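Putative retaining b-glycosidase (Saccharophagus degradans, PDB 5A95) probably hydrolyses mixed-linked beta-1,3-1,4-glucans with retention of configuration, as a family 5 glycoside hydrolase whose quaternary structure governs its specificity. Local coordinates at residues Lys162-Arg165 and Asp166-Arg170; Arg200-Ala203 and Glu204-Leu208; Gly229-Trp232 and Ala233-Leu236. The protein carries 1 engineered substitution. One frame throughout, in Å; residues are numbered along the deposited sequence.

In the fold
The three contacts follow one another along the (beta/alpha)8 barrel expected of a family 5 glycoside hydrolase. Contact 1 lies in helix 161-174, contact 2 at the start of helix 202-219 and contact 3 just after strand 224-227. Centres of contacts 1 and 2 are 19 Å apart, yet R165 NH2 packs on L208 CD1 at 4.1 Å. Contacts 2 and 3 are closer, 12 Å between centres, and touch through F230 of contact 3, whose CE1 is 3.7 Å from W205 CD1. Contacts 1 and 3 do not touch, their nearest atoms being about 13 Å apart. The glycan lies by contact 3: the W232 side chain is about 4 Å from a bound glucose, that of W205 about 13 Å.

Contact 1. Residues Lys162-Arg165 and Asp166-Arg170; sequences KETR and DFWRR
The indole of W168 has T164 beside it, T164 CG2 lying 4.0 Å from W168 CD1, while one face of the same indole is covered by F167, whose CE2 sits 3.5 Å above the plane and displaced toward the rim. The F167 ring in turn has W168 NE1 at its edge and in its plane, with T164 O also near that plane at an edge. W141 stacks on F167, and W111 meets it edge-to-face. All of this belongs to helix 161-174, which packs outside the beta/alpha barrel of the family 5 hydrolases. T164 and W168 are one turn apart and run side by side: W168 CG is placed opposite its own carbonyl carbon (chi1 -73°), which brings CD1 back to within 3.3 Å of T164 O. That carbonyl also accepts W168 N at 3.1 Å, so T164 O has both W168 N and the indole CD1 beside it. The indole NE1 is satisfied by L186 O, and T164 OG1 is held by W141 NE1.

R165 lays its extended chain against L208, L212 and M215 of helix 202-219, its NH1 bonded to S211 OG. K162 NZ bonds T159 O and forms a salt bridge with D158, both of the second subunit, so this helix also takes part in the subunit interface. E163 O accepts F167 N at 2.9 Å and, in addition, a hydrogen of a water 2.9 Å away. The same water gives a hydrogen to D166 OD2 at 2.7 Å, tying one turn's carbonyl to the next turn's carboxylate. With CG swung away from its backbone N (chi1 174°), D166 also reaches R170: in a salt bridge, R170 NE, with the acceptor nearly in the guanidinium plane, donates to the syn side of D166 OD2 at 2.8 Å with an N-H...O angle of 159°.

Contact 2. Residues Arg200-Ala203 and Glu204-Leu208; sequences RNWA and EWKTL
N201 caps helix 202-219 from the N-cap position: its OD1 takes E204 N on a lone pair, in the plane of the amide, at 2.9 Å. The CG of N201 is turned away from its own N (chi1 -175°), which lets OD1 reach E204 N. Separately, the N201 backbone carbonyl O receives W205 N at 3.1 Å. The N201 and E204 side chains cross at about a right angle, and E204 continues outward to Y146 OH.

Beside the cap, W202 offers one indole face to K206, whose CB makes a CH-pi contact 4.2 Å from the centroid of the five-membered ring. The helical spacing sets the two residues one turn apart: K206 N bonds W202 O at 2.7 Å with an almost straight N-H...O angle of 172°. W202 CZ3 touches W205 CD1 at 3.9 Å, the two indoles meeting obliquely with planes 71° apart.

Further along, A203 O is gripped twice by T207, by OG1 at 2.9 Å and by the backbone N at 3.0 Å, from opposite faces of the carbonyl plane. In the outer shell the indole nitrogens are fixed by backbone carbonyls, W202 NE1 by A242 O and W205 NE1 by A228 O, while K206 NZ pairs with E210 and E245. An alanine in place of N201 takes away the amide acceptor and would probably leave E204 N without its capping mate, fraying the first turn. The contact thus joins a polar helix start to an aromatic flank, and the partial positive charge expected at this helix end probably strengthens the bond to OD1.

Contact 3. Residues Gly229-Trp232 and Ala233-Leu236; sequences GFNW and AYDL
N231 and Y234 lie side by side and point the same way, the amide of N231 standing nearly upright to the phenol ring with planes 82° apart. N231 ND2 comes closest, approaching obliquely at 3.8 Å from Y234 CD2. The first torsion (chi1 -168°) carries the amide out beside Y234, and its rotation about CB-CG (chi2 15°) turns OD1 to the edge of the W232 indole and into its plane, where K259 NZ also bonds it. One amide therefore sits between two aromatic side chains that diverge: Y234 runs toward W274 and W278 on helix 267-279, whereas W232 reaches the sugar-binding side.

The backbone beneath is unusual. N231, W232 and A233 all have left-handed helical phi and psi, forming a short left-handed turn after strand 224-227. F230 O closes it by accepting two backbone N-H groups from opposite faces of its plane, Y234 N at 3.0 Å and D235 N at 3.1 Å. A weaker bond joins A233 N to G229 O, 3.1 Å apart but strongly bent.

At the mouth of the turn, G229 CA approaches D235 O at 3.4 Å in a CA-H...O contact, where G229 has no side chain. A water bridges the same place, accepting from F230 N at 2.9 Å and donating to D235 O at 2.7 Å. The turn's backbone is thus bonded within itself, to this water and to P190, H254 and K277. F230 O is engaged by two N-H donors, and W232 NE1 is bonded to Q153 OE1, with the W232 side chain about 4 Å from a bound glucose.

Contact 1. Residues Lys162-Arg165 and Asp166-Arg170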
loop_
_atom_site.group_PDB
_atom_site.type_symbol
_atom_site.label_atom_id
_atom_site.label_comp_id
_atom_site.label_asym_id
_atom_site.label_seq_id
_atom_site.Cartn_x
_atom_site.Cartn_y
_atom_site.Cartn_z
ATOM N N LYS A 162 -2.757 3.077 5.215
ATOM C CA LYS A 162 -2.861 1.968 6.138
ATOM C C LYS A 162 -2.296 2.276 7.516
ATOM O O LYS A 162 -2.922 2.006 8.537
ATOM C CB LYS A 162 -2.195 0.720 5.565
ATOM C CG LYS A 162 -2.209 -0.487 6.507
ATOM C CD LYS A 162 -1.434 -1.675 5.926
ATOM C CE LYS A 162 -1.415 -2.826 6.914
ATOM N NZ LYS A 162 -0.701 -4.036 6.493
ATOM N N GLU A 163 -1.114 2.865 7.530
ATOM C CA GLU A 163 -0.419 3.169 8.774
ATOM C C GLU A 163 -1.140 4.286 9.518
ATOM O O GLU A 163 -1.218 4.265 10.749
ATOM C CB GLU A 163 1.033 3.571 8.517
ATOM C CG GLU A 163 1.829 3.943 9.756
ATOM C CD GLU A 163 3.231 4.396 9.434
ATOM O OE1 GLU A 163 3.349 5.321 8.610
ATOM O OE2 GLU A 163 4.192 3.847 9.995
ATOM N N THR A 164 -1.642 5.275 8.785
ATOM C CA THR A 164 -2.420 6.367 9.389
ATOM C C THR A 164 -3.695 5.883 10.044
ATOM O O THR A 164 -3.992 6.206 11.198
ATOM C CB THR A 164 -2.713 7.446 8.316
ATOM O OG1 THR A 164 -1.454 7.991 7.845
ATOM C CG2 THR A 164 -3.577 8.559 8.860
ATOM N N ARG A 165 -4.438 5.071 9.314
ATOM C CA ARG A 165 -5.646 4.443 9.864
ATOM C C ARG A 165 -5.297 3.635 11.116
ATOM O O ARG A 165 -6.019 3.686 12.112
ATOM C CB ARG A 165 -6.276 3.495 8.844
ATOM C CG ARG A 165 -6.984 4.137 7.681
ATOM C CD ARG A 165 -7.673 3.046 6.876
ATOM N NE ARG A 165 -8.215 3.518 5.629
ATOM C CZ ARG A 165 -9.326 4.219 5.503
ATOM N NH1 ARG A 165 -10.102 4.451 6.563
ATOM N NH2 ARG A 165 -9.707 4.640 4.306
ATOM N N ASP A 166 -4.225 2.852 11.048
ATOM C CA ASP A 166 -3.854 2.010 12.176
ATOM C C ASP A 166 -3.451 2.814 13.402
ATOM O O ASP A 166 -3.795 2.449 14.529
ATOM C CB ASP A 166 -2.777 1.004 11.779
ATOM C CG ASP A 166 -2.272 0.217 12.955
ATOM O OD1 ASP A 166 -3.005 -0.694 13.402
ATOM O OD2 ASP A 166 -1.176 0.501 13.466
ATOM N N PHE A 167 -2.716 3.897 13.184
ATOM C CA PHE A 167 -2.416 4.820 14.259
ATOM C C PHE A 167 -3.688 5.276 14.961
ATOM O O PHE A 167 -3.822 5.153 16.185
ATOM C CB PHE A 167 -1.573 6.000 13.761
ATOM C CG PHE A 167 -1.371 7.093 14.768
ATOM C CD1 PHE A 167 -0.422 6.974 15.757
ATOM C CD2 PHE A 167 -2.164 8.244 14.741
ATOM C CE1 PHE A 167 -0.263 7.970 16.692
ATOM C CE2 PHE A 167 -1.997 9.248 15.675
ATOM C CZ PHE A 167 -1.041 9.108 16.646
ATOM N N TRP A 168 -4.641 5.766 14.176
ATOM C CA TRP A 168 -5.855 6.281 14.782
ATOM C C TRP A 168 -6.698 5.158 15.417
ATOM O O TRP A 168 -7.322 5.375 16.468
ATOM C CB TRP A 168 -6.653 7.143 13.797
ATOM C CG TRP A 168 -5.984 8.461 13.567
ATOM C CD1 TRP A 168 -5.471 8.933 12.389
ATOM C CD2 TRP A 168 -5.666 9.446 14.565
ATOM N NE1 TRP A 168 -4.894 10.150 12.594
ATOM C CE2 TRP A 168 -4.994 10.498 13.919
ATOM C CE3 TRP A 168 -5.887 9.527 15.956
ATOM C CZ2 TRP A 168 -4.539 11.606 14.597
ATOM C CZ3 TRP A 168 -5.418 10.625 16.617
ATOM C CH2 TRP A 168 -4.764 11.649 15.943
ATOM N N ARG A 169 -6.732 3.970 14.821
ATOM C CA ARG A 169 -7.416 2.835 15.433
ATOM C C ARG A 169 -6.828 2.532 16.809
ATOM O O ARG A 169 -7.569 2.380 17.811
ATOM C CB ARG A 169 -7.328 1.616 14.494
ATOM C CG ARG A 169 -7.997 0.346 15.007
ATOM C CD ARG A 169 -7.076 -0.487 15.931
ATOM N NE ARG A 169 -7.702 -1.739 16.309
ATOM C CZ ARG A 169 -7.704 -2.832 15.557
ATOM N NH1 ARG A 169 -7.096 -2.842 14.394
ATOM N NH2 ARG A 169 -8.311 -3.936 15.981
ATOM N N ARG A 170 -5.511 2.462 16.887
ATOM C CA ARG A 170 -4.848 2.109 18.133
ATOM C C ARG A 170 -5.055 3.175 19.206
ATOM O O ARG A 170 -5.287 2.865 20.380
ATOM C CB ARG A 170 -3.353 1.918 17.926
ATOM C CG ARG A 170 -2.951 0.665 17.180
ATOM C CD ARG A 170 -1.465 0.743 16.885
ATOM N NE ARG A 170 -0.879 -0.330 16.092
ATOM C CZ ARG A 170 -0.344 -1.435 16.604
ATOM N NH1 ARG A 170 -0.376 -1.695 17.887
ATOM N NH2 ARG A 170 0.229 -2.294 15.797
HETATM O O HOH W 1 0.326 2.493 12.467
#

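Contact 2. Residues Arg200-Ala203 and Glu204-Leu208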
loop_
_atom_site.group_PDB
_atom_site.type_symbol
_atom_site.label_atom_id
_atom_site.label_comp_id
_atom_site.label_asym_id
_atom_site.label_seq_id
_atom_site.Cartn_x
_atom_site.Cartn_y
_atom_site.Cartn_z
ATOM N N ARG A 200 -3.806 18.352 -5.784
ATOM C CA ARG A 200 -4.617 18.660 -4.625
ATOM C C ARG A 200 -6.075 18.673 -5.048
ATOM O O ARG A 200 -6.423 19.261 -6.062
ATOM C CB ARG A 200 -4.167 19.946 -3.932
ATOM C CG ARG A 200 -4.679 21.227 -4.521
ATOM C CD ARG A 200 -4.168 22.447 -3.764
ATOM N NE ARG A 200 -2.734 22.657 -3.946
ATOM C CZ ARG A 200 -2.187 23.228 -5.010
ATOM N NH1 ARG A 200 -2.927 23.625 -6.055
ATOM N NH2 ARG A 200 -0.891 23.400 -5.021
ATOM N N ASN A 201 -6.909 18.030 -4.246
ATOM C CA ASN A 201 -8.323 17.873 -4.588
ATOM C C ASN A 201 -9.140 17.815 -3.307
ATOM O O ASN A 201 -9.004 16.873 -2.529
ATOM C CB ASN A 201 -8.543 16.613 -5.403
ATOM C CG ASN A 201 -9.980 16.488 -5.885
ATOM O OD1 ASN A 201 -10.790 15.793 -5.283
ATOM N ND2 ASN A 201 -10.315 17.214 -6.955
ATOM N N TRP A 202 -9.957 18.839 -3.086
ATOM C CA TRP A 202 -10.729 18.884 -1.849
ATOM C C TRP A 202 -11.652 17.687 -1.693
ATOM O O TRP A 202 -11.733 17.113 -0.605
ATOM C CB TRP A 202 -11.520 20.210 -1.737
ATOM C CG TRP A 202 -12.305 20.263 -0.465
ATOM C CD1 TRP A 202 -13.635 20.137 -0.327
ATOM C CD2 TRP A 202 -11.762 20.373 0.850
ATOM N NE1 TRP A 202 -13.976 20.163 0.994
ATOM C CE2 TRP A 202 -12.852 20.330 1.744
ATOM C CE3 TRP A 202 -10.479 20.555 1.363
ATOM C CZ2 TRP A 202 -12.692 20.401 3.106
ATOM C CZ3 TRP A 202 -10.330 20.648 2.727
ATOM C CH2 TRP A 202 -11.424 20.587 3.580
ATOM N N ALA A 203 -12.366 17.307 -2.744
ATOM C CA ALA A 203 -13.294 16.212 -2.562
ATOM C C ALA A 203 -12.608 14.931 -2.086
ATOM O O ALA A 203 -13.096 14.233 -1.206
ATOM C CB ALA A 203 -14.092 15.968 -3.847
ATOM N N GLU A 204 -11.461 14.633 -2.675
ATOM C CA GLU A 204 -10.677 13.473 -2.280
ATOM C C GLU A 204 -10.229 13.557 -0.815
ATOM O O GLU A 204 -10.341 12.608 -0.047
ATOM C CB GLU A 204 -9.478 13.376 -3.215
ATOM C CG GLU A 204 -8.486 12.271 -2.932
ATOM C CD GLU A 204 -7.400 12.227 -3.978
ATOM O OE1 GLU A 204 -6.739 13.263 -4.180
ATOM O OE2 GLU A 204 -7.157 11.128 -4.536
ATOM N N TRP A 205 -9.767 14.727 -0.436
ATOM C CA TRP A 205 -9.259 14.929 0.918
ATOM C C TRP A 205 -10.375 14.894 1.953
ATOM O O TRP A 205 -10.247 14.256 2.998
ATOM C CB TRP A 205 -8.420 16.209 0.986
ATOM C CG TRP A 205 -7.797 16.483 2.302
ATOM C CD1 TRP A 205 -7.898 17.635 3.023
ATOM C CD2 TRP A 205 -6.920 15.635 3.048
ATOM N NE1 TRP A 205 -7.187 17.546 4.185
ATOM C CE2 TRP A 205 -6.569 16.327 4.226
ATOM C CE3 TRP A 205 -6.442 14.340 2.877
ATOM C CZ2 TRP A 205 -5.783 15.755 5.205
ATOM C CZ3 TRP A 205 -5.681 13.774 3.859
ATOM C CH2 TRP A 205 -5.359 14.480 5.018
ATOM N N LYS A 206 -11.476 15.569 1.649
ATOM C CA LYS A 206 -12.681 15.534 2.476
ATOM C C LYS A 206 -13.142 14.093 2.731
ATOM O O LYS A 206 -13.389 13.698 3.863
ATOM C CB LYS A 206 -13.772 16.350 1.778
ATOM C CG LYS A 206 -15.186 16.222 2.353
ATOM C CD LYS A 206 -16.175 16.955 1.444
ATOM C CE LYS A 206 -17.609 16.920 1.934
ATOM N NZ LYS A 206 -18.137 15.554 2.031
ATOM N N THR A 207 -13.236 13.306 1.662
ATOM C CA THR A 207 -13.670 11.925 1.772
ATOM C C THR A 207 -12.762 11.110 2.682
ATOM O O THR A 207 -13.214 10.298 3.489
ATOM C CB THR A 207 -13.824 11.303 0.365
ATOM O OG1 THR A 207 -14.824 12.052 -0.339
ATOM C CG2 THR A 207 -14.256 9.830 0.409
ATOM N N LEU A 208 -11.451 11.294 2.529
ATOM C CA LEU A 208 -10.497 10.557 3.326
ATOM C C LEU A 208 -10.589 10.951 4.813
ATOM O O LEU A 208 -10.522 10.088 5.699
ATOM C CB LEU A 208 -9.095 10.683 2.742
ATOM C CG LEU A 208 -8.010 9.888 3.427
ATOM C CD1 LEU A 208 -8.335 8.404 3.590
ATOM C CD2 LEU A 208 -6.719 10.041 2.650
#

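Contact 3. Residues Gly229-Trp232 and Ala233-Leu236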
loop_
_atom_site.group_PDB
_atom_site.type_symbol
_atom_site.label_atom_id
_atom_site.label_comp_id
_atom_site.label_asym_id
_atom_site.label_seq_id
_atom_site.Cartn_x
_atom_site.Cartn_y
_atom_site.Cartn_z
ATOM N N GLY A 229 -6.986 21.972 6.028
ATOM C CA GLY A 229 -6.976 22.219 4.605
ATOM C C GLY A 229 -5.573 22.261 4.009
ATOM O O GLY A 229 -4.566 21.944 4.646
ATOM N N PHE A 230 -5.540 22.640 2.741
ATOM C CA PHE A 230 -4.314 22.673 1.941
ATOM C C PHE A 230 -3.445 23.881 2.257
ATOM O O PHE A 230 -3.708 24.673 3.178
ATOM C CB PHE A 230 -4.662 22.599 0.439
ATOM C CG PHE A 230 -5.489 21.389 0.040
ATOM C CD1 PHE A 230 -5.278 20.153 0.606
ATOM C CD2 PHE A 230 -6.446 21.499 -0.950
ATOM C CE1 PHE A 230 -6.008 19.038 0.212
ATOM C CE2 PHE A 230 -7.171 20.398 -1.344
ATOM C CZ PHE A 230 -6.957 19.192 -0.764
ATOM N N ASN A 231 -2.330 23.979 1.519
ATOM C CA ASN A 231 -1.318 25.000 1.752
ATOM C C ASN A 231 -0.778 24.918 3.176
ATOM O O ASN A 231 -0.615 25.925 3.855
ATOM C CB ASN A 231 -1.866 26.410 1.444
ATOM C CG ASN A 231 -0.776 27.470 1.382
ATOM O OD1 ASN A 231 0.413 27.166 1.300
ATOM N ND2 ASN A 231 -1.175 28.726 1.521
ATOM N N TRP A 232 -0.429 23.706 3.583
ATOM C CA TRP A 232 0.115 23.431 4.906
ATOM C C TRP A 232 -0.861 23.852 6.017
ATOM O O TRP A 232 -0.519 24.622 6.928
ATOM C CB TRP A 232 1.483 24.078 5.117
ATOM C CG TRP A 232 2.622 23.524 4.295
ATOM C CD1 TRP A 232 3.565 22.649 4.752
ATOM C CD2 TRP A 232 2.975 23.836 2.952
ATOM N NE1 TRP A 232 4.496 22.393 3.769
ATOM C CE2 TRP A 232 4.171 23.117 2.658
ATOM C CE3 TRP A 232 2.445 24.680 1.984
ATOM C CZ2 TRP A 232 4.793 23.171 1.413
ATOM C CZ3 TRP A 232 3.068 24.723 0.744
ATOM C CH2 TRP A 232 4.228 23.982 0.471
ATOM N N ALA A 233 -2.087 23.334 5.936
ATOM C CA ALA A 233 -3.119 23.598 6.935
ATOM C C ALA A 233 -3.385 25.086 7.063
ATOM O O ALA A 233 -3.568 25.599 8.145
ATOM C CB ALA A 233 -2.746 22.990 8.303
ATOM N N TYR A 234 -3.504 25.767 5.944
ATOM C CA TYR A 234 -3.776 27.189 5.938
ATOM C C TYR A 234 -5.117 27.567 5.324
ATOM O O TYR A 234 -5.770 28.492 5.800
ATOM C CB TYR A 234 -2.608 27.974 5.302
ATOM C CG TYR A 234 -2.769 29.444 5.499
ATOM C CD1 TYR A 234 -2.579 30.032 6.748
ATOM C CD2 TYR A 234 -3.138 30.259 4.446
ATOM C CE1 TYR A 234 -2.795 31.373 6.933
ATOM C CE2 TYR A 234 -3.326 31.630 4.628
ATOM C CZ TYR A 234 -3.162 32.173 5.900
ATOM O OH TYR A 234 -3.387 33.524 6.136
ATOM N N ASP A 235 -5.560 26.856 4.298
ATOM C CA ASP A 235 -6.764 27.251 3.558
ATOM C C ASP A 235 -7.973 26.398 3.941
ATOM O O ASP A 235 -8.099 25.247 3.506
ATOM C CB ASP A 235 -6.508 27.178 2.042
ATOM C CG ASP A 235 -7.695 27.680 1.218
ATOM O OD1 ASP A 235 -8.626 28.273 1.797
ATOM O OD2 ASP A 235 -7.659 27.497 -0.017
ATOM N N LEU A 236 -8.859 26.976 4.743
ATOM C CA LEU A 236 -10.117 26.328 5.120
ATOM C C LEU A 236 -11.276 26.730 4.205
ATOM O O LEU A 236 -12.355 26.198 4.334
ATOM C CB LEU A 236 -10.465 26.660 6.558
ATOM C CG LEU A 236 -9.595 26.036 7.629
ATOM C CD1 LEU A 236 -10.019 26.519 9.002
ATOM C CD2 LEU A 236 -9.640 24.504 7.549
HETATM O O HOH W 2 -7.878 23.557 1.376
#